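Local coordinates for protein arginase 1, mitochondrial (Arabidopsis thaliana, PDB 6VSU) that hydrolyses L-arginine to urea and L-ornithine, and also agmatine to urea and putrescine, using two manganese ions per subunit of a homohexamer, at residues P167-C172 with F215-Y220; A288-F293 with M306-L311. All coordinates share one frame; numbering follows the deposited sequence.

Contact 1. Residues P167-C172 with F215-Y220; sequences PDIYDC and FGVEQY. With MN (manganese (II) ion), chain B; ORN (L-ornithine), chain C.
In the active-site loop that follows strand 158-163 of the arginase fold, Ile169 reaches away from the metal towards the end of helix 206-215 and the strand after it. Its CG1 stands anti to the backbone N (chi1 -151°) and the chain runs on extended, which carries CD1 to 3.7 Å from Val217 CG2. The same methyl lies 4.2 Å from Phe215 CD2, approaching the ring obliquely. Between these two apolar partners the helix ends in a Schellman motif at Gly216, which has positive phi. Further along, Pro167 CB rests 3.6 Å from Gln219 NE2, an amide nitrogen that is hydrogen-bonded to Gln198 OE1 on the adjoining strand.

The other side of the loop faces the metal and the bound ornithine. Asp168, itself at positive phi, splits its carboxylate between two tasks: OD2 binds manganese at 1.9 Å, while OD1 accepts a hydrogen bond from metal-bound water 1 (2.9 Å) and a weak one from ornithine NE (3.3 Å). His140, Asp164 and Asp249 are the other protein residues of this manganese site. Tyr170 meets the opposite end of the ornithine, its OH donating to carboxylate atom O at 2.8 Å, with OXT in the ring plane beside the CE2 edge (3.4 Å). A phenylalanine here would probably lose the hydrogen bond from the hydroxyl and leave this carboxylate oxygen less firmly held. Tyr170 thus adds an ornithine contact to the Asp-Ala-His-Pro-Asp run of Asp164, His166 and Asp168, which at the C-terminal end of a parallel strand is the DAHxD metal-binding motif of the ureohydrolase fold.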
loop_
_atom_site.group_PDB
_atom_site.type_symbol
_atom_site.label_atom_id
_atom_site.label_comp_id
_atom_site.label_asym_id
_atom_site.label_seq_id
_atom_site.Cartn_x
_atom_site.Cartn_y
_atom_site.Cartn_z
ATOM N N PRO E 167 -27.433 -9.413 -9.219
ATOM C CA PRO E 167 -28.493 -10.405 -8.972
ATOM C C PRO E 167 -28.066 -11.872 -9.096
ATOM O O PRO E 167 -28.758 -12.715 -8.644
ATOM C CB PRO E 167 -29.570 -10.048 -10.002
ATOM C CG PRO E 167 -28.862 -9.237 -11.021
ATOM C CD PRO E 167 -27.659 -8.580 -10.394
ATOM N N ASP E 168 -26.925 -12.130 -9.737
ATOM C CA ASP E 168 -26.342 -13.483 -9.947
ATOM C C ASP E 168 -27.363 -14.462 -10.549
ATOM O O ASP E 168 -27.496 -15.612 -10.081
ATOM C CB ASP E 168 -25.714 -13.953 -8.639
ATOM C CG ASP E 168 -24.530 -13.083 -8.259
ATOM O OD1 ASP E 168 -24.002 -12.397 -9.147
ATOM O OD2 ASP E 168 -24.147 -13.116 -7.094
ATOM N N ILE E 169 -28.033 -14.075 -11.612
ATOM C CA ILE E 169 -29.210 -14.845 -12.070
ATOM C C ILE E 169 -29.174 -15.076 -13.576
ATOM O O ILE E 169 -30.227 -15.489 -14.172
ATOM C CB ILE E 169 -30.424 -14.098 -11.541
ATOM C CG1 ILE E 169 -31.542 -15.096 -11.310
ATOM C CG2 ILE E 169 -30.856 -12.933 -12.416
ATOM C CD1 ILE E 169 -32.726 -14.468 -10.609
ATOM N N TYR E 170 -28.007 -14.875 -14.185
ATOM C CA TYR E 170 -27.750 -15.279 -15.576
ATOM C C TYR E 170 -27.971 -16.800 -15.632
ATOM O O TYR E 170 -27.687 -17.535 -14.700
ATOM C CB TYR E 170 -26.314 -15.012 -16.019
ATOM C CG TYR E 170 -25.845 -13.587 -16.121
ATOM C CD1 TYR E 170 -25.995 -12.879 -17.301
ATOM C CD2 TYR E 170 -25.157 -12.977 -15.088
ATOM C CE1 TYR E 170 -25.480 -11.603 -17.463
ATOM C CE2 TYR E 170 -24.671 -11.685 -15.224
ATOM C CZ TYR E 170 -24.822 -10.986 -16.410
ATOM O OH TYR E 170 -24.335 -9.706 -16.589
ATOM N N ASP E 171 -28.557 -17.230 -16.722
ATOM C CA ASP E 171 -28.797 -18.650 -17.002
ATOM C C ASP E 171 -27.470 -19.420 -16.893
ATOM O O ASP E 171 -27.425 -20.476 -16.231
ATOM C CB ASP E 171 -29.442 -18.796 -18.377
ATOM C CG ASP E 171 -29.635 -20.256 -18.704
ATOM O OD1 ASP E 171 -30.218 -20.964 -17.859
ATOM O OD2 ASP E 171 -29.102 -20.674 -19.722
ATOM N N CYS E 172 -26.431 -18.928 -17.549
ATOM C CA CYS E 172 -25.173 -19.689 -17.753
ATOM C C CYS E 172 -24.040 -18.724 -18.122
ATOM O O CYS E 172 -23.688 -18.693 -19.323
ATOM C CB CYS E 172 -25.341 -20.684 -18.898
ATOM S SG CYS E 172 -24.106 -21.991 -18.786
ATOM N N PHE E 215 -38.658 -15.693 -12.674
ATOM C CA PHE E 215 -38.691 -16.435 -11.394
ATOM C C PHE E 215 -39.504 -15.697 -10.338
ATOM O O PHE E 215 -39.589 -16.206 -9.223
ATOM C CB PHE E 215 -37.280 -16.734 -10.884
ATOM C CG PHE E 215 -36.498 -17.648 -11.774
ATOM C CD1 PHE E 215 -36.939 -18.929 -12.058
ATOM C CD2 PHE E 215 -35.323 -17.200 -12.355
ATOM C CE1 PHE E 215 -36.211 -19.760 -12.889
ATOM C CE2 PHE E 215 -34.589 -18.037 -13.179
ATOM C CZ PHE E 215 -35.040 -19.314 -13.451
ATOM N N GLY E 216 -40.004 -14.508 -10.646
ATOM C CA GLY E 216 -40.739 -13.705 -9.650
ATOM C C GLY E 216 -39.850 -13.239 -8.513
ATOM O O GLY E 216 -40.278 -13.316 -7.324
ATOM N N VAL E 217 -38.644 -12.832 -8.833
ATOM C CA VAL E 217 -37.649 -12.327 -7.837
ATOM C C VAL E 217 -38.083 -10.902 -7.463
ATOM O O VAL E 217 -38.566 -10.184 -8.353
ATOM C CB VAL E 217 -36.230 -12.355 -8.442
ATOM C CG1 VAL E 217 -35.167 -11.790 -7.526
ATOM C CG2 VAL E 217 -35.854 -13.751 -8.814
ATOM N N GLU E 218 -37.942 -10.511 -6.211
ATOM C CA GLU E 218 -38.162 -9.118 -5.764
ATOM C C GLU E 218 -36.812 -8.391 -5.716
ATOM O O GLU E 218 -36.013 -8.721 -4.826
ATOM C CB GLU E 218 -38.845 -9.157 -4.417
ATOM C CG GLU E 218 -40.214 -9.802 -4.518
ATOM C CD GLU E 218 -40.765 -10.196 -3.155
ATOM O OE1 GLU E 218 -40.851 -9.242 -2.300
ATOM O OE2 GLU E 218 -41.006 -11.452 -2.929
ATOM N N GLN E 219 -36.541 -7.515 -6.686
ATOM C CA GLN E 219 -35.219 -6.894 -6.894
ATOM C C GLN E 219 -35.295 -5.464 -6.367
ATOM O O GLN E 219 -36.049 -4.691 -6.926
ATOM C CB GLN E 219 -34.791 -6.935 -8.361
ATOM C CG GLN E 219 -34.386 -8.339 -8.764
ATOM C CD GLN E 219 -33.952 -8.519 -10.202
ATOM O OE1 GLN E 219 -34.437 -7.814 -11.080
ATOM N NE2 GLN E 219 -33.090 -9.503 -10.450
ATOM N N TYR E 220 -34.520 -5.109 -5.352
ATOM C CA TYR E 220 -34.430 -3.721 -4.844
ATOM C C TYR E 220 -33.107 -3.157 -5.369
ATOM O O TYR E 220 -32.075 -3.667 -5.005
ATOM C CB TYR E 220 -34.600 -3.677 -3.321
ATOM C CG TYR E 220 -35.965 -4.124 -2.892
ATOM C CD1 TYR E 220 -37.004 -3.218 -2.867
ATOM C CD2 TYR E 220 -36.273 -5.450 -2.677
ATOM C CE1 TYR E 220 -38.301 -3.604 -2.598
ATOM C CE2 TYR E 220 -37.556 -5.846 -2.351
ATOM C CZ TYR E 220 -38.571 -4.923 -2.297
ATOM O OH TYR E 220 -39.868 -5.270 -2.016
HETATM MN MN MN B . -22.885 -12.281 -5.880
HETATM N N ORN C . -19.543 -8.876 -14.793
HETATM C CA ORN C . -20.429 -9.719 -13.951
HETATM C CB ORN C . -20.046 -9.567 -12.480
HETATM C CG ORN C . -20.542 -10.684 -11.579
HETATM C CD ORN C . -20.118 -10.495 -10.135
HETATM N NE ORN C . -20.884 -11.258 -9.153
HETATM C C ORN C . -21.892 -9.310 -14.159
HETATM O O ORN C . -22.176 -8.682 -15.179
HETATM O OXT ORN C . -22.691 -9.647 -13.288
HETATM O O HOH W 1 -22.357 -10.854 -7.373
HETATM O O HOH W 2 -21.337 -13.136 -7.544
#

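Contact 2. Residues A288-F293 with M306-L311; sequences ADVVEF and MVAAKL. With NA (sodium ion), chain D.
A chi1 of 159°, which sets CG opposite the backbone N, turns the Phe293 ring towards helix 303-319, where CD2 comes within 4.1 Å of Ala308 CB; the methyl meets the ring obliquely. Val290 holds CG1 anti to the backbone N as well (chi1 177°), and its two methyls divide the helix surface between them. CG1 lies 4.4 Å from Ala308 CB and CG2 lies 4.3 Å from Leu311 CB, one helical turn further on. Ala308 is thus touched both by Val290 of the strand and by Phe293 just after it, and its small side chain lets the helix backbone come close: its CA is 6.9 Å from that of Phe293.

This is the alpha/beta layering of the arginase fold, in which the last helix of the chain packs on strand 285-291, an inner strand of the parallel sheet. Val312 and Leu315 of the same helix extend the apolar seam along Val290, and Ile68 of helix 64-72 adds to the packing round Phe293.

Beyond the strand, Glu292 adopts positive phi, and its folded side chain turns the carboxylate towards the sodium ion. Its OE1 binds the sodium ion at 2.8 Å, alongside water 3 at 2.9 Å, Ser262 and the backbone oxygen of Leu58. OE2 accepts hydrogen bonds from His180 and the backbone N of His140, and Glu292 probably also takes part in substrate binding.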
loop_
_atom_site.group_PDB
_atom_site.type_symbol
_atom_site.label_atom_id
_atom_site.label_comp_id
_atom_site.label_asym_id
_atom_site.label_seq_id
_atom_site.Cartn_x
_atom_site.Cartn_y
_atom_site.Cartn_z
ATOM N N ALA E 288 -27.132 -19.132 6.663
ATOM C CA ALA E 288 -26.629 -17.892 6.067
ATOM C C ALA E 288 -25.289 -18.162 5.385
ATOM O O ALA E 288 -24.646 -19.164 5.660
ATOM C CB ALA E 288 -26.544 -16.812 7.125
ATOM N N ASP E 289 -24.867 -17.238 4.539
ATOM C CA ASP E 289 -23.493 -17.260 4.007
ATOM C C ASP E 289 -22.950 -15.833 3.977
ATOM O O ASP E 289 -23.738 -14.859 3.887
ATOM C CB ASP E 289 -23.405 -18.055 2.708
ATOM C CG ASP E 289 -24.179 -17.498 1.543
ATOM O OD1 ASP E 289 -23.988 -16.307 1.226
ATOM O OD2 ASP E 289 -24.898 -18.329 0.865
ATOM N N VAL E 290 -21.629 -15.740 4.011
ATOM C CA VAL E 290 -20.883 -14.480 3.732
ATOM C C VAL E 290 -19.821 -14.780 2.693
ATOM O O VAL E 290 -18.912 -15.574 2.994
ATOM C CB VAL E 290 -20.278 -13.891 5.002
ATOM C CG1 VAL E 290 -19.475 -12.642 4.666
ATOM C CG2 VAL E 290 -21.380 -13.578 5.985
ATOM N N VAL E 291 -19.966 -14.211 1.499
ATOM C CA VAL E 291 -19.198 -14.647 0.303
ATOM C C VAL E 291 -18.553 -13.410 -0.340
ATOM O O VAL E 291 -18.939 -12.264 -0.027
ATOM C CB VAL E 291 -20.113 -15.354 -0.705
ATOM C CG1 VAL E 291 -20.768 -16.589 -0.120
ATOM C CG2 VAL E 291 -21.205 -14.450 -1.246
ATOM N N GLU E 292 -17.593 -13.688 -1.213
ATOM C CA GLU E 292 -16.969 -12.741 -2.169
ATOM C C GLU E 292 -16.054 -11.755 -1.434
ATOM O O GLU E 292 -15.625 -10.771 -2.089
ATOM C CB GLU E 292 -18.048 -12.067 -3.006
ATOM C CG GLU E 292 -18.702 -13.079 -3.951
ATOM C CD GLU E 292 -17.891 -13.522 -5.156
ATOM O OE1 GLU E 292 -16.827 -12.855 -5.405
ATOM O OE2 GLU E 292 -18.349 -14.477 -5.905
ATOM N N PHE E 293 -15.698 -12.000 -0.167
ATOM C CA PHE E 293 -14.571 -11.259 0.440
ATOM C C PHE E 293 -13.307 -11.761 -0.250
ATOM O O PHE E 293 -13.122 -12.962 -0.325
ATOM C CB PHE E 293 -14.520 -11.474 1.938
ATOM C CG PHE E 293 -13.189 -11.190 2.573
ATOM C CD1 PHE E 293 -12.453 -10.065 2.208
ATOM C CD2 PHE E 293 -12.709 -11.997 3.585
ATOM C CE1 PHE E 293 -11.224 -9.826 2.787
ATOM C CE2 PHE E 293 -11.490 -11.726 4.189
ATOM C CZ PHE E 293 -10.741 -10.657 3.766
ATOM N N MET E 306 -12.257 -7.527 8.599
ATOM C CA MET E 306 -13.004 -7.119 9.820
ATOM C C MET E 306 -14.491 -6.874 9.471
ATOM O O MET E 306 -15.371 -7.208 10.277
ATOM C CB MET E 306 -12.422 -5.853 10.437
ATOM C CG MET E 306 -10.938 -5.997 10.695
ATOM S SD MET E 306 -10.636 -7.204 12.039
ATOM C CE MET E 306 -11.381 -6.459 13.489
ATOM N N VAL E 307 -14.760 -6.320 8.297
ATOM C CA VAL E 307 -16.146 -6.218 7.751
ATOM C C VAL E 307 -16.775 -7.612 7.662
ATOM O O VAL E 307 -17.921 -7.778 8.116
ATOM C CB VAL E 307 -16.150 -5.514 6.377
ATOM C CG1 VAL E 307 -17.463 -5.708 5.590
ATOM C CG2 VAL E 307 -15.852 -4.046 6.534
ATOM N N ALA E 308 -16.109 -8.554 6.988
ATOM C CA ALA E 308 -16.641 -9.911 6.831
ATOM C C ALA E 308 -16.864 -10.545 8.216
ATOM O O ALA E 308 -17.927 -11.175 8.414
ATOM C CB ALA E 308 -15.741 -10.769 5.973
ATOM N N ALA E 309 -15.891 -10.436 9.109
ATOM C CA ALA E 309 -15.977 -10.998 10.460
ATOM C C ALA E 309 -17.183 -10.398 11.193
ATOM O O ALA E 309 -17.909 -11.178 11.875
ATOM C CB ALA E 309 -14.693 -10.791 11.201
ATOM N N LYS E 310 -17.433 -9.079 11.078
ATOM C CA LYS E 310 -18.515 -8.484 11.891
ATOM C C LYS E 310 -19.889 -8.926 11.328
ATOM O O LYS E 310 -20.833 -9.156 12.134
ATOM C CB LYS E 310 -18.362 -6.977 12.022
ATOM C CG LYS E 310 -19.406 -6.424 12.976
ATOM C CD LYS E 310 -19.141 -5.136 13.563
ATOM C CE LYS E 310 -20.193 -4.620 14.523
ATOM N NZ LYS E 310 -19.788 -3.289 15.045
ATOM N N LEU E 311 -20.014 -9.107 10.005
ATOM C CA LEU E 311 -21.236 -9.684 9.396
ATOM C C LEU E 311 -21.422 -11.085 9.927
ATOM O O LEU E 311 -22.616 -11.455 10.241
ATOM C CB LEU E 311 -21.126 -9.730 7.869
ATOM C CG LEU E 311 -21.108 -8.369 7.183
ATOM C CD1 LEU E 311 -20.754 -8.456 5.719
ATOM C CD2 LEU E 311 -22.444 -7.728 7.369
HETATM NA NA NA D . -14.753 -13.258 -7.165
HETATM O O HOH W 3 -14.550 -12.453 -9.889
#

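Contact 1 closes before contact 2 opens along the chain. Their centres are 22 Å apart and their nearest atoms about 6 Å apart, without touching. Both reach the same parallel sheet: strand 218-221, in contact 1, is its outermost strand on one side within the chain, while strand 285-291, in contact 2, lies inside, with strands 244-249, 158-163 and 193-201 between them. Contact 1 contributes directly to the ornithine and manganese site, and contact 2 brings Glu292 close to it. His140 bridges them, sharing a manganese ion with Asp168 while its backbone is bonded to Glu292. Loops after different strands of one sheet thus bring residues to neighbouring parts of the site.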